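Long-range contacts in cytochrome P450 (PDB 3OFT), which is a bacterial haem protein of the cytochrome P450 family, folded as a mainly helical chain around an iron-containing protoporphyrin IX: residues 151-156 against 204-209; 134-139 against 388-393; 13-18 against 43-48; 37-42 against 294-299. All coordinates share one frame; numbering follows the deposited sequence.

Interaction 1. Residues 151-156 against 204-209; sequences TLIDVP and DLFSRI
Asp204 is the N-cap of helix 205-210, and it comes up against the end of helix 144-152 with its CA 5.0 Å from the CA of Ile153. Its CG stands in the crowded position between backbone N and carbonyl carbon (chi1 65°), which turns the carboxylate back over its own helix. There OD1 accepts from Ser207 N at 3.1 Å, the donor standing above the carboxylate plane. The helix start would probably help keep this buried acid ionised. Across the contact Asp204 CG packs 3.4 Å from Ile153 O, and Asp204 CB rests 3.9 Å from Asp154 CB. Next along, Leu205 N gives its hydrogen to Leu152 O at 3.0 Å, nearly straight (169°) and in the carbonyl plane. The two leucines run alongside each other, Leu205 CD2 4.0 Å from Leu152 CD1, and the nearest atoms of Leu152 and the haem lie about 4 Å apart. Phe206 lays one ring face under Ile153 CG2, a methyl centred over the ring in a CH-pi contact; Cys228 and Leu231 of helix 221-252 also touch this side chain. Arg208 folds back to give Asp204 O a weak bond from NE, while its guanidinium reaches Gly104 O and Phe109. What results is a helix-end to helix-start junction beside the haem: a Schellman motif, with Asp154 at positive phi, closes one helix of the P450 fold just where a capped helix begins.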
loop_
_atom_site.group_PDB
_atom_site.type_symbol
_atom_site.label_atom_id
_atom_site.label_comp_id
_atom_site.label_asym_id
_atom_site.label_seq_id
_atom_site.Cartn_x
_atom_site.Cartn_y
_atom_site.Cartn_z
ATOM N N THR A 151 -15.244 -5.910 -8.376
ATOM C CA THR A 151 -14.906 -6.694 -9.578
ATOM C C THR A 151 -14.100 -7.954 -9.269
ATOM O O THR A 151 -14.444 -9.042 -9.778
ATOM C CB THR A 151 -14.206 -5.811 -10.655
ATOM O OG1 THR A 151 -15.066 -4.705 -10.940
ATOM C CG2 THR A 151 -13.981 -6.572 -11.953
ATOM N N LEU A 152 -13.076 -7.848 -8.425
ATOM C CA LEU A 152 -12.240 -9.018 -8.079
ATOM C C LEU A 152 -13.032 -10.174 -7.440
ATOM O O LEU A 152 -12.755 -11.338 -7.722
ATOM C CB LEU A 152 -11.092 -8.675 -7.116
ATOM C CG LEU A 152 -10.053 -7.578 -7.389
ATOM C CD1 LEU A 152 -9.098 -7.336 -6.182
ATOM C CD2 LEU A 152 -9.276 -7.815 -8.668
ATOM N N ILE A 153 -13.998 -9.859 -6.593
ATOM C CA ILE A 153 -14.824 -10.905 -5.981
ATOM C C ILE A 153 -16.095 -11.245 -6.785
ATOM O O ILE A 153 -16.872 -12.137 -6.410
ATOM C CB ILE A 153 -15.108 -10.617 -4.504
ATOM C CG1 ILE A 153 -16.001 -9.390 -4.310
ATOM C CG2 ILE A 153 -13.786 -10.461 -3.764
ATOM C CD1 ILE A 153 -16.675 -9.430 -2.977
ATOM N N ASP A 154 -16.261 -10.538 -7.905
ATOM C CA ASP A 154 -17.368 -10.710 -8.833
ATOM C C ASP A 154 -18.768 -10.593 -8.181
ATOM O O ASP A 154 -19.586 -11.512 -8.281
ATOM C CB ASP A 154 -17.197 -12.022 -9.604
ATOM C CG ASP A 154 -18.056 -12.074 -10.872
ATOM O OD1 ASP A 154 -18.265 -13.186 -11.398
ATOM O OD2 ASP A 154 -18.541 -11.004 -11.319
ATOM N N VAL A 155 -19.051 -9.461 -7.533
ATOM C CA VAL A 155 -20.410 -9.208 -6.972
ATOM C C VAL A 155 -21.406 -8.972 -8.112
ATOM O O VAL A 155 -21.014 -8.460 -9.146
ATOM C CB VAL A 155 -20.468 -7.974 -6.034
ATOM C CG1 VAL A 155 -19.356 -8.039 -4.979
ATOM C CG2 VAL A 155 -20.380 -6.680 -6.845
ATOM N N PRO A 156 -22.693 -9.360 -7.932
ATOM C CA PRO A 156 -23.627 -9.170 -9.065
ATOM C C PRO A 156 -23.757 -7.687 -9.437
ATOM O O PRO A 156 -23.756 -6.814 -8.562
ATOM C CB PRO A 156 -24.952 -9.756 -8.557
ATOM C CG PRO A 156 -24.527 -10.747 -7.462
ATOM C CD PRO A 156 -23.309 -10.101 -6.816
ATOM N N ASP A 204 -13.961 -16.324 -8.983
ATOM C CA ASP A 204 -13.443 -15.042 -8.509
ATOM C C ASP A 204 -12.311 -15.208 -7.489
ATOM O O ASP A 204 -12.010 -16.317 -7.054
ATOM C CB ASP A 204 -14.578 -14.266 -7.843
ATOM C CG ASP A 204 -15.080 -14.971 -6.601
ATOM O OD1 ASP A 204 -14.601 -14.643 -5.486
ATOM O OD2 ASP A 204 -15.888 -15.911 -6.735
ATOM N N LEU A 205 -11.724 -14.074 -7.068
ATOM C CA LEU A 205 -10.612 -14.101 -6.111
ATOM C C LEU A 205 -10.894 -14.839 -4.818
ATOM O O LEU A 205 -10.083 -15.679 -4.416
ATOM C CB LEU A 205 -10.130 -12.686 -5.781
ATOM C CG LEU A 205 -8.938 -12.497 -4.844
ATOM C CD1 LEU A 205 -7.695 -13.312 -5.294
ATOM C CD2 LEU A 205 -8.602 -10.975 -4.652
ATOM N N PHE A 206 -11.987 -14.518 -4.125
ATOM C CA PHE A 206 -12.240 -15.167 -2.832
ATOM C C PHE A 206 -12.438 -16.668 -3.033
ATOM O O PHE A 206 -11.874 -17.484 -2.294
ATOM C CB PHE A 206 -13.469 -14.584 -2.120
ATOM C CG PHE A 206 -13.216 -13.295 -1.347
ATOM C CD1 PHE A 206 -11.979 -12.647 -1.368
ATOM C CD2 PHE A 206 -14.260 -12.740 -0.580
ATOM C CE1 PHE A 206 -11.776 -11.433 -0.630
ATOM C CE2 PHE A 206 -14.083 -11.519 0.143
ATOM C CZ PHE A 206 -12.859 -10.880 0.119
ATOM N N SER A 207 -13.271 -17.034 -4.005
ATOM C CA SER A 207 -13.568 -18.453 -4.288
ATOM C C SER A 207 -12.321 -19.277 -4.508
ATOM O O SER A 207 -12.204 -20.427 -4.041
ATOM C CB SER A 207 -14.419 -18.591 -5.555
ATOM O OG SER A 207 -15.714 -18.068 -5.381
ATOM N N ARG A 208 -11.397 -18.707 -5.253
ATOM C CA ARG A 208 -10.214 -19.432 -5.606
ATOM C C ARG A 208 -9.245 -19.638 -4.453
ATOM O O ARG A 208 -8.574 -20.658 -4.379
ATOM C CB ARG A 208 -9.561 -18.755 -6.780
ATOM C CG ARG A 208 -10.184 -19.340 -8.077
ATOM C CD ARG A 208 -9.604 -18.721 -9.301
ATOM N NE ARG A 208 -9.521 -17.312 -9.012
ATOM C CZ ARG A 208 -8.400 -16.680 -8.766
ATOM N NH1 ARG A 208 -7.241 -17.330 -8.848
ATOM N NH2 ARG A 208 -8.464 -15.395 -8.441
ATOM N N ILE A 209 -9.189 -18.688 -3.536
ATOM C CA ILE A 209 -8.301 -18.854 -2.377
ATOM C C ILE A 209 -8.962 -19.792 -1.371
ATOM O O ILE A 209 -8.308 -20.685 -0.814
ATOM C CB ILE A 209 -8.014 -17.500 -1.672
ATOM C CG1 ILE A 209 -7.227 -16.562 -2.616
ATOM C CG2 ILE A 209 -7.208 -17.762 -0.398
ATOM C CD1 ILE A 209 -7.032 -15.125 -2.092
#

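Interaction 2. Residues 134-139 against 388-393; sequences CDFVSD and TALPLV
Three backbone hydrogen bonds tie these antiparallel segments together. Cys134 and Leu392 form a hydrogen-bonded pair: Cys134 N gives to Leu392 O at 3.2 Å, and Leu392 N answers to Cys134 O at 3.1 Å, almost along the C=O axis. Phe136 N, already in the helix, adds a bond to Leu390 O at 3.0 Å, with the N-H coming from above the carbonyl plane. Between them Asp135 and Pro391 are a non-hydrogen-bonded pair, and Pro391 CA makes a CA-H...O contact with Cys134 O. One step further the chains part, and a water takes over, accepting from Val137 N at 3.3 Å and from Leu390 N at 3.1 Å. Apolar packing centres on Phe136, whose CG is anti to the backbone N (chi1 -176°). Two leucines run beside Phe136, their methyls meeting its ring obliquely, Leu392 CD1 3.7 Å from Phe136 CD1 and Leu390 CD2 3.8 Å from Phe136 CD2, while Trp362, edge-to-face, and Ile243 and Ala247 of helix 221-252 also meet Phe136. Val137 crosses Leu390 at about a right angle, its CG2 4.0 Å from Leu390 CB. Among the charges, Asp139 OD2 accepts from Asp135 N and forms a salt bridge with Arg131. Strand 133-135 pairs with the C-terminal strand 386-394 and runs straight into helix 136-141, consistent with the small antiparallel sheet that P450s build from an earlier strand and the chain's end.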
loop_
_atom_site.group_PDB
_atom_site.type_symbol
_atom_site.label_atom_id
_atom_site.label_comp_id
_atom_site.label_asym_id
_atom_site.label_seq_id
_atom_site.Cartn_x
_atom_site.Cartn_y
_atom_site.Cartn_z
ATOM N N CYS A 134 -11.466 18.272 -10.928
ATOM C CA CYS A 134 -11.885 17.301 -9.917
ATOM C C CYS A 134 -11.016 17.461 -8.706
ATOM O O CYS A 134 -9.944 18.067 -8.777
ATOM C CB CYS A 134 -11.822 15.851 -10.431
ATOM S SG CYS A 134 -10.141 15.265 -10.780
ATOM N N ASP A 135 -11.498 16.921 -7.586
ATOM C CA ASP A 135 -10.669 16.715 -6.406
ATOM C C ASP A 135 -10.275 15.254 -6.533
ATOM O O ASP A 135 -11.016 14.363 -6.153
ATOM C CB ASP A 135 -11.477 17.041 -5.134
ATOM C CG ASP A 135 -11.979 18.503 -5.111
ATOM O OD1 ASP A 135 -13.219 18.724 -5.027
ATOM O OD2 ASP A 135 -11.125 19.428 -5.203
ATOM N N PHE A 136 -9.097 15.019 -7.097
ATOM C CA PHE A 136 -8.733 13.692 -7.584
ATOM C C PHE A 136 -8.694 12.634 -6.485
ATOM O O PHE A 136 -9.037 11.490 -6.737
ATOM C CB PHE A 136 -7.392 13.742 -8.301
ATOM C CG PHE A 136 -6.995 12.425 -8.922
ATOM C CD1 PHE A 136 -7.409 12.117 -10.204
ATOM C CD2 PHE A 136 -6.230 11.486 -8.205
ATOM C CE1 PHE A 136 -7.061 10.903 -10.791
ATOM C CE2 PHE A 136 -5.880 10.268 -8.775
ATOM C CZ PHE A 136 -6.293 9.988 -10.094
ATOM N N VAL A 137 -8.276 13.005 -5.285
ATOM C CA VAL A 137 -8.234 12.043 -4.189
ATOM C C VAL A 137 -9.650 11.588 -3.850
ATOM O O VAL A 137 -9.905 10.378 -3.773
ATOM C CB VAL A 137 -7.514 12.594 -2.930
ATOM C CG1 VAL A 137 -7.685 11.656 -1.729
ATOM C CG2 VAL A 137 -6.051 12.865 -3.232
ATOM N N SER A 138 -10.570 12.532 -3.630
ATOM C CA SER A 138 -11.888 12.107 -3.199
ATOM C C SER A 138 -12.759 11.623 -4.368
ATOM O O SER A 138 -13.615 10.775 -4.167
ATOM C CB SER A 138 -12.597 13.191 -2.358
ATOM O OG SER A 138 -12.636 14.387 -3.077
ATOM N N ASP A 139 -12.534 12.136 -5.587
ATOM C CA ASP A 139 -13.378 11.772 -6.756
ATOM C C ASP A 139 -12.882 10.542 -7.514
ATOM O O ASP A 139 -13.654 9.902 -8.244
ATOM C CB ASP A 139 -13.478 12.941 -7.772
ATOM C CG ASP A 139 -14.053 14.215 -7.164
ATOM O OD1 ASP A 139 -14.816 14.098 -6.190
ATOM O OD2 ASP A 139 -13.743 15.326 -7.646
ATOM N N THR A 388 -3.793 14.065 0.353
ATOM C CA THR A 388 -5.135 14.278 0.909
ATOM C C THR A 388 -5.937 15.242 0.034
ATOM O O THR A 388 -7.168 15.242 0.097
ATOM C CB THR A 388 -5.051 14.812 2.347
ATOM O OG1 THR A 388 -4.187 15.956 2.382
ATOM C CG2 THR A 388 -4.475 13.729 3.262
ATOM N N ALA A 389 -5.262 16.095 -0.736
ATOM C CA ALA A 389 -5.970 16.833 -1.808
ATOM C C ALA A 389 -5.089 16.976 -3.035
ATOM O O ALA A 389 -3.867 17.248 -2.950
ATOM C CB ALA A 389 -6.505 18.218 -1.351
ATOM N N LEU A 390 -5.725 16.756 -4.171
ATOM C CA LEU A 390 -5.088 16.880 -5.449
ATOM C C LEU A 390 -6.033 17.512 -6.466
ATOM O O LEU A 390 -6.720 16.823 -7.193
ATOM C CB LEU A 390 -4.591 15.484 -5.905
ATOM C CG LEU A 390 -3.879 15.353 -7.240
ATOM C CD1 LEU A 390 -2.720 16.378 -7.362
ATOM C CD2 LEU A 390 -3.384 13.898 -7.405
ATOM N N PRO A 391 -6.078 18.850 -6.503
ATOM C CA PRO A 391 -7.031 19.544 -7.359
ATOM C C PRO A 391 -6.488 19.680 -8.785
ATOM O O PRO A 391 -5.467 20.364 -9.006
ATOM C CB PRO A 391 -7.146 20.921 -6.688
ATOM C CG PRO A 391 -5.774 21.164 -6.095
ATOM C CD PRO A 391 -5.286 19.777 -5.650
ATOM N N LEU A 392 -7.173 19.035 -9.735
ATOM C CA LEU A 392 -6.795 19.036 -11.145
ATOM C C LEU A 392 -7.762 19.878 -11.952
ATOM O O LEU A 392 -8.907 20.032 -11.550
ATOM C CB LEU A 392 -6.828 17.602 -11.688
ATOM C CG LEU A 392 -5.898 16.627 -10.924
ATOM C CD1 LEU A 392 -5.969 15.244 -11.561
ATOM C CD2 LEU A 392 -4.467 17.150 -10.913
ATOM N N VAL A 393 -7.298 20.379 -13.100
ATOM C CA VAL A 393 -8.096 21.140 -14.044
ATOM C C VAL A 393 -7.681 20.727 -15.462
ATOM O O VAL A 393 -6.538 20.269 -15.688
ATOM C CB VAL A 393 -7.936 22.689 -13.850
ATOM C CG1 VAL A 393 -8.431 23.126 -12.487
ATOM C CG2 VAL A 393 -6.454 23.160 -14.054
HETATM O O HOH W 1 -8.681 15.920 -3.850
#

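Interaction 3. Residues 13-18 against 43-48; sequences DFDIFN and TANGGH
Two turns face each other here, a type I turn from Asp15 to Asn18 and a type I' turn from Ala44 to Gly47, with the chains nearest at Asp13 and Thr43, 5.2 Å from CA to CA. Asp15 carries the polar link. With CG anti to the backbone N (chi1 176°), its OD2 accepts from Phe17 N at 2.9 Å, an Asx turn, and from Asn45 ND2 at 3.0 Å. Both N-H groups come from above the carboxylate plane, and the second bond is nearly straight (168°) and lies in the plane of the Asn45 amide. The 44-47 turn connects strands 39-42 and 48-51 into a hairpin in the beta-rich part of the P450 fold, so the loop following strand 11-12 is held against the hairpin's tip. Asn45 OD1 reaches the edge of the Phe17 ring, 3.4 Å from Phe17 CD2, with amide and ring planes 79° apart. Over a face of that ring, toward its rim, lies Ile16 CG1. Ile16 CD1 meets the His48 imidazole tip to tip, and Tyr305 of strand 303-307 touches both residues. Ala44 CB nestles 3.7 Å from Asp13 O, while Thr43 OG1 stands 3.8 Å from Asp13 CB.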
loop_
_atom_site.group_PDB
_atom_site.type_symbol
_atom_site.label_atom_id
_atom_site.label_comp_id
_atom_site.label_asym_id
_atom_site.label_seq_id
_atom_site.Cartn_x
_atom_site.Cartn_y
_atom_site.Cartn_z
ATOM N N ASP A 13 12.793 12.537 18.313
ATOM C CA ASP A 13 11.403 12.544 18.730
ATOM C C ASP A 13 10.429 12.418 17.539
ATOM O O ASP A 13 9.203 12.585 17.691
ATOM C CB ASP A 13 11.134 13.791 19.561
ATOM C CG ASP A 13 11.240 15.054 18.746
ATOM O OD1 ASP A 13 10.826 16.131 19.246
ATOM O OD2 ASP A 13 11.754 14.983 17.607
ATOM N N PHE A 14 10.971 12.116 16.369
ATOM C CA PHE A 14 10.190 11.834 15.143
ATOM C C PHE A 14 8.875 11.073 15.362
ATOM O O PHE A 14 8.900 9.928 15.817
ATOM C CB PHE A 14 11.076 11.055 14.163
ATOM C CG PHE A 14 10.626 11.122 12.726
ATOM C CD1 PHE A 14 11.113 12.127 11.869
ATOM C CD2 PHE A 14 9.759 10.160 12.210
ATOM C CE1 PHE A 14 10.736 12.170 10.537
ATOM C CE2 PHE A 14 9.338 10.218 10.870
ATOM C CZ PHE A 14 9.866 11.220 10.027
ATOM N N ASP A 15 7.739 11.707 15.025
ATOM C CA ASP A 15 6.414 11.099 15.108
ATOM C C ASP A 15 6.029 10.537 13.736
ATOM O O ASP A 15 5.732 11.299 12.819
ATOM C CB ASP A 15 5.379 12.150 15.525
ATOM C CG ASP A 15 3.952 11.617 15.549
ATOM O OD1 ASP A 15 3.078 12.458 15.852
ATOM O OD2 ASP A 15 3.660 10.409 15.268
ATOM N N ILE A 16 6.012 9.210 13.605
ATOM C CA ILE A 16 5.700 8.577 12.310
ATOM C C ILE A 16 4.308 8.881 11.733
ATOM O O ILE A 16 4.093 8.802 10.499
ATOM C CB ILE A 16 5.978 7.057 12.373
ATOM C CG1 ILE A 16 5.026 6.408 13.393
ATOM C CG2 ILE A 16 7.485 6.862 12.646
ATOM C CD1 ILE A 16 5.447 5.027 13.923
ATOM N N PHE A 17 3.380 9.276 12.599
ATOM C CA PHE A 17 2.045 9.671 12.177
ATOM C C PHE A 17 1.969 11.102 11.646
ATOM O O PHE A 17 1.045 11.422 10.911
ATOM C CB PHE A 17 0.999 9.408 13.286
ATOM C CG PHE A 17 0.887 7.954 13.660
ATOM C CD1 PHE A 17 0.268 7.049 12.808
ATOM C CD2 PHE A 17 1.434 7.479 14.857
ATOM C CE1 PHE A 17 0.160 5.695 13.144
ATOM C CE2 PHE A 17 1.342 6.118 15.199
ATOM C CZ PHE A 17 0.702 5.226 14.350
ATOM N N ASN A 18 2.901 11.970 12.042
ATOM C CA ASN A 18 2.958 13.317 11.476
ATOM C C ASN A 18 4.389 13.826 11.358
ATOM O O ASN A 18 4.825 14.673 12.139
ATOM C CB ASN A 18 1.984 14.344 12.118
ATOM C CG ASN A 18 1.537 13.981 13.521
ATOM O OD1 ASN A 18 0.702 13.094 13.729
ATOM N ND2 ASN A 18 2.057 14.709 14.503
ATOM N N THR A 43 11.325 8.658 20.755
ATOM C CA THR A 43 10.591 8.650 22.017
ATOM C C THR A 43 9.070 8.769 21.842
ATOM O O THR A 43 8.323 8.472 22.787
ATOM C CB THR A 43 11.061 9.781 22.920
ATOM O OG1 THR A 43 10.987 10.997 22.184
ATOM C CG2 THR A 43 12.499 9.548 23.341
ATOM N N ALA A 44 8.602 9.151 20.641
ATOM C CA ALA A 44 7.161 9.304 20.411
ATOM C C ALA A 44 6.542 7.922 20.256
ATOM O O ALA A 44 7.268 6.915 20.097
ATOM C CB ALA A 44 6.883 10.179 19.169
ATOM N N ASN A 45 5.215 7.878 20.347
ATOM C CA ASN A 45 4.416 6.663 20.128
ATOM C C ASN A 45 4.898 5.472 20.960
ATOM O O ASN A 45 5.013 4.350 20.455
ATOM C CB ASN A 45 4.381 6.323 18.640
ATOM C CG ASN A 45 3.688 7.398 17.836
ATOM O OD1 ASN A 45 2.512 7.700 18.063
ATOM N ND2 ASN A 45 4.429 8.044 16.960
ATOM N N GLY A 46 5.202 5.720 22.226
ATOM C CA GLY A 46 5.564 4.621 23.123
ATOM C C GLY A 46 7.033 4.202 23.112
ATOM O O GLY A 46 7.439 3.365 23.933
ATOM N N GLY A 47 7.824 4.765 22.194
ATOM C CA GLY A 47 9.243 4.432 22.111
ATOM C C GLY A 47 9.503 3.245 21.190
ATOM O O GLY A 47 9.046 2.117 21.454
ATOM N N HIS A 48 10.248 3.499 20.116
ATOM C CA HIS A 48 10.481 2.470 19.081
ATOM C C HIS A 48 11.649 2.853 18.160
ATOM O O HIS A 48 11.937 4.046 17.977
ATOM C CB HIS A 48 9.185 2.225 18.275
ATOM C CG HIS A 48 8.822 3.343 17.348
ATOM N ND1 HIS A 48 7.906 4.326 17.674
ATOM C CD2 HIS A 48 9.238 3.617 16.094
ATOM C CE1 HIS A 48 7.785 5.165 16.652
ATOM N NE2 HIS A 48 8.612 4.777 15.701
#

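Interaction 4. Residues 37-42 against 294-299; sequences PGLVWS and DGVTIR
Asp294 OD2 is gripped twice, by a salt bridge from Arg10 NH1 and by a water that donates to it at 2.6 Å. That water in turn accepts from Gly38 N at 3.0 Å, so it carries the polar link from one segment to the other. The second carboxylate oxygen, OD1, has its own salt bridge to Arg53 NH2. With an arginine on each oxygen, the acid is very probably ionised. Leu39 N also comes near, 3.3 Å from Asp294 OD2, but the angle is too poor for a hydrogen bond. Asp294 puts its carboxylate here by holding CG anti to the backbone N (chi1 -171°), and its CB lies 4.1 Å from Leu39 CB. Arg10 NH1 further ties in the strand through Leu39 O. Beyond the acid the contact turns apolar. Leu39, likewise with CG anti to N (chi1 -170°), extends CD2 to strand 296-298, touching Val296 CG2 at 3.6 Å, the side chains crossing obliquely, and Ile298 CD1 at 4.0 Å, at about a right angle. Trp49 of strand 48-51 touches both Leu39 and Ile298. Asp294 and Gly295, both at positive phi, form the tight turn between strands 291-293 and 296-298, with the backbone angles of a type I' turn. A two-stranded beta hairpin is thereby packed on the larger mixed sheet of the P450 fold, side chain to side chain and without strand pairing between these segments.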
loop_
_atom_site.group_PDB
_atom_site.type_symbol
_atom_site.label_atom_id
_atom_site.label_comp_id
_atom_site.label_asym_id
_atom_site.label_seq_id
_atom_site.Cartn_x
_atom_site.Cartn_y
_atom_site.Cartn_z
ATOM N N PRO A 37 21.831 9.224 12.053
ATOM C CA PRO A 37 22.177 7.813 12.179
ATOM C C PRO A 37 21.202 6.894 11.383
ATOM O O PRO A 37 20.036 7.252 11.190
ATOM C CB PRO A 37 22.069 7.561 13.688
ATOM C CG PRO A 37 22.196 8.933 14.334
ATOM C CD PRO A 37 21.576 9.868 13.356
ATOM N N GLY A 38 21.697 5.757 10.915
ATOM C CA GLY A 38 20.915 4.837 10.087
ATOM C C GLY A 38 19.890 4.020 10.851
ATOM O O GLY A 38 19.105 3.286 10.244
ATOM N N LEU A 39 19.918 4.123 12.181
ATOM C CA LEU A 39 18.932 3.454 13.062
ATOM C C LEU A 39 18.783 4.329 14.285
ATOM O O LEU A 39 19.775 4.547 15.004
ATOM C CB LEU A 39 19.396 2.033 13.426
ATOM C CG LEU A 39 18.490 1.030 14.135
ATOM C CD1 LEU A 39 17.100 0.928 13.501
ATOM C CD2 LEU A 39 19.164 -0.367 14.125
ATOM N N VAL A 40 17.592 4.907 14.465
ATOM C CA VAL A 40 17.321 5.901 15.528
ATOM C C VAL A 40 16.219 5.373 16.452
ATOM O O VAL A 40 15.441 4.481 16.061
ATOM C CB VAL A 40 16.963 7.334 14.961
ATOM C CG1 VAL A 40 18.174 7.968 14.287
ATOM C CG2 VAL A 40 15.777 7.315 13.980
ATOM N N TRP A 41 16.170 5.873 17.683
ATOM C CA TRP A 41 15.127 5.485 18.632
ATOM C C TRP A 41 14.256 6.684 18.820
ATOM O O TRP A 41 14.737 7.693 19.309
ATOM C CB TRP A 41 15.733 5.135 19.993
ATOM C CG TRP A 41 14.701 4.879 21.070
ATOM C CD1 TRP A 41 14.241 5.768 22.005
ATOM C CD2 TRP A 41 14.024 3.644 21.315
ATOM N NE1 TRP A 41 13.301 5.150 22.827
ATOM C CE2 TRP A 41 13.164 3.845 22.426
ATOM C CE3 TRP A 41 14.085 2.370 20.723
ATOM C CZ2 TRP A 41 12.362 2.832 22.945
ATOM C CZ3 TRP A 41 13.282 1.355 21.249
ATOM C CH2 TRP A 41 12.441 1.598 22.356
ATOM N N SER A 42 12.974 6.600 18.446
ATOM C CA SER A 42 12.080 7.733 18.655
ATOM C C SER A 42 11.425 7.556 20.007
ATOM O O SER A 42 11.027 6.453 20.365
ATOM C CB SER A 42 10.999 7.845 17.569
ATOM O OG SER A 42 10.048 8.838 17.920
ATOM N N ASP A 294 23.506 -1.773 12.376
ATOM C CA ASP A 294 24.083 -0.431 12.346
ATOM C C ASP A 294 24.872 -0.062 13.616
ATOM O O ASP A 294 24.900 1.110 14.009
ATOM C CB ASP A 294 22.991 0.622 12.101
ATOM C CG ASP A 294 23.577 2.013 11.834
ATOM O OD1 ASP A 294 24.558 2.096 11.061
ATOM O OD2 ASP A 294 23.069 3.019 12.378
ATOM N N GLY A 295 25.463 -1.058 14.277
ATOM C CA GLY A 295 26.251 -0.808 15.491
ATOM C C GLY A 295 25.487 -0.712 16.803
ATOM O O GLY A 295 26.046 -0.299 17.830
ATOM N N VAL A 296 24.204 -1.059 16.782
ATOM C CA VAL A 296 23.408 -1.150 18.008
ATOM C C VAL A 296 22.727 -2.514 18.028
ATOM O O VAL A 296 22.893 -3.301 17.087
ATOM C CB VAL A 296 22.366 -0.011 18.176
ATOM C CG1 VAL A 296 23.053 1.347 18.390
ATOM C CG2 VAL A 296 21.357 0.026 16.991
ATOM N N THR A 297 22.009 -2.804 19.113
ATOM C CA THR A 297 21.290 -4.058 19.271
ATOM C C THR A 297 19.830 -3.742 19.543
ATOM O O THR A 297 19.473 -3.120 20.557
ATOM C CB THR A 297 21.800 -4.899 20.455
ATOM O OG1 THR A 297 23.180 -5.205 20.257
ATOM C CG2 THR A 297 21.003 -6.219 20.601
ATOM N N ILE A 298 18.990 -4.194 18.624
ATOM C CA ILE A 298 17.566 -4.194 18.859
ATOM C C ILE A 298 17.315 -5.386 19.790
ATOM O O ILE A 298 17.676 -6.502 19.468
ATOM C CB ILE A 298 16.794 -4.343 17.519
ATOM C CG1 ILE A 298 17.087 -3.140 16.613
ATOM C CG2 ILE A 298 15.287 -4.513 17.800
ATOM C CD1 ILE A 298 16.720 -3.325 15.154
ATOM N N ARG A 299 16.725 -5.156 20.950
ATOM C CA ARG A 299 16.469 -6.234 21.926
ATOM C C ARG A 299 15.111 -6.862 21.744
ATOM O O ARG A 299 14.153 -6.164 21.367
ATOM C CB ARG A 299 16.528 -5.671 23.362
ATOM C CG ARG A 299 17.927 -5.151 23.752
ATOM C CD ARG A 299 17.997 -4.797 25.249
ATOM N NE ARG A 299 17.902 -5.995 26.077
ATOM C CZ ARG A 299 17.723 -5.995 27.395
ATOM N NH1 ARG A 299 17.609 -4.853 28.064
ATOM N NH2 ARG A 299 17.652 -7.158 28.046
HETATM O O HOH W 2 24.469 5.151 11.730
#

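Overall arrangement
Interactions 3 and 4 are neighbours, their centres 14 Å apart, and share the hairpin of strands 39-42 and 48-51: interaction 3 holds its tip, interaction 4 its start. They touch, with Ser42 OG probably bonded to Phe14 O and Trp41 packing on Gly47 and His48. Both rely on an aspartate, but interaction 4 is buried and interaction 3 only partly so. Interaction 1 lies across the chain's centre from this pair, among helices near the haem, where a helix-end backbone bond, leucine packing and one CH-pi contact make the join. Interaction 2, also buried and about 30 Å away between centres, alone pairs strands; its helix 136-141 is followed by helix 144-152 of interaction 1.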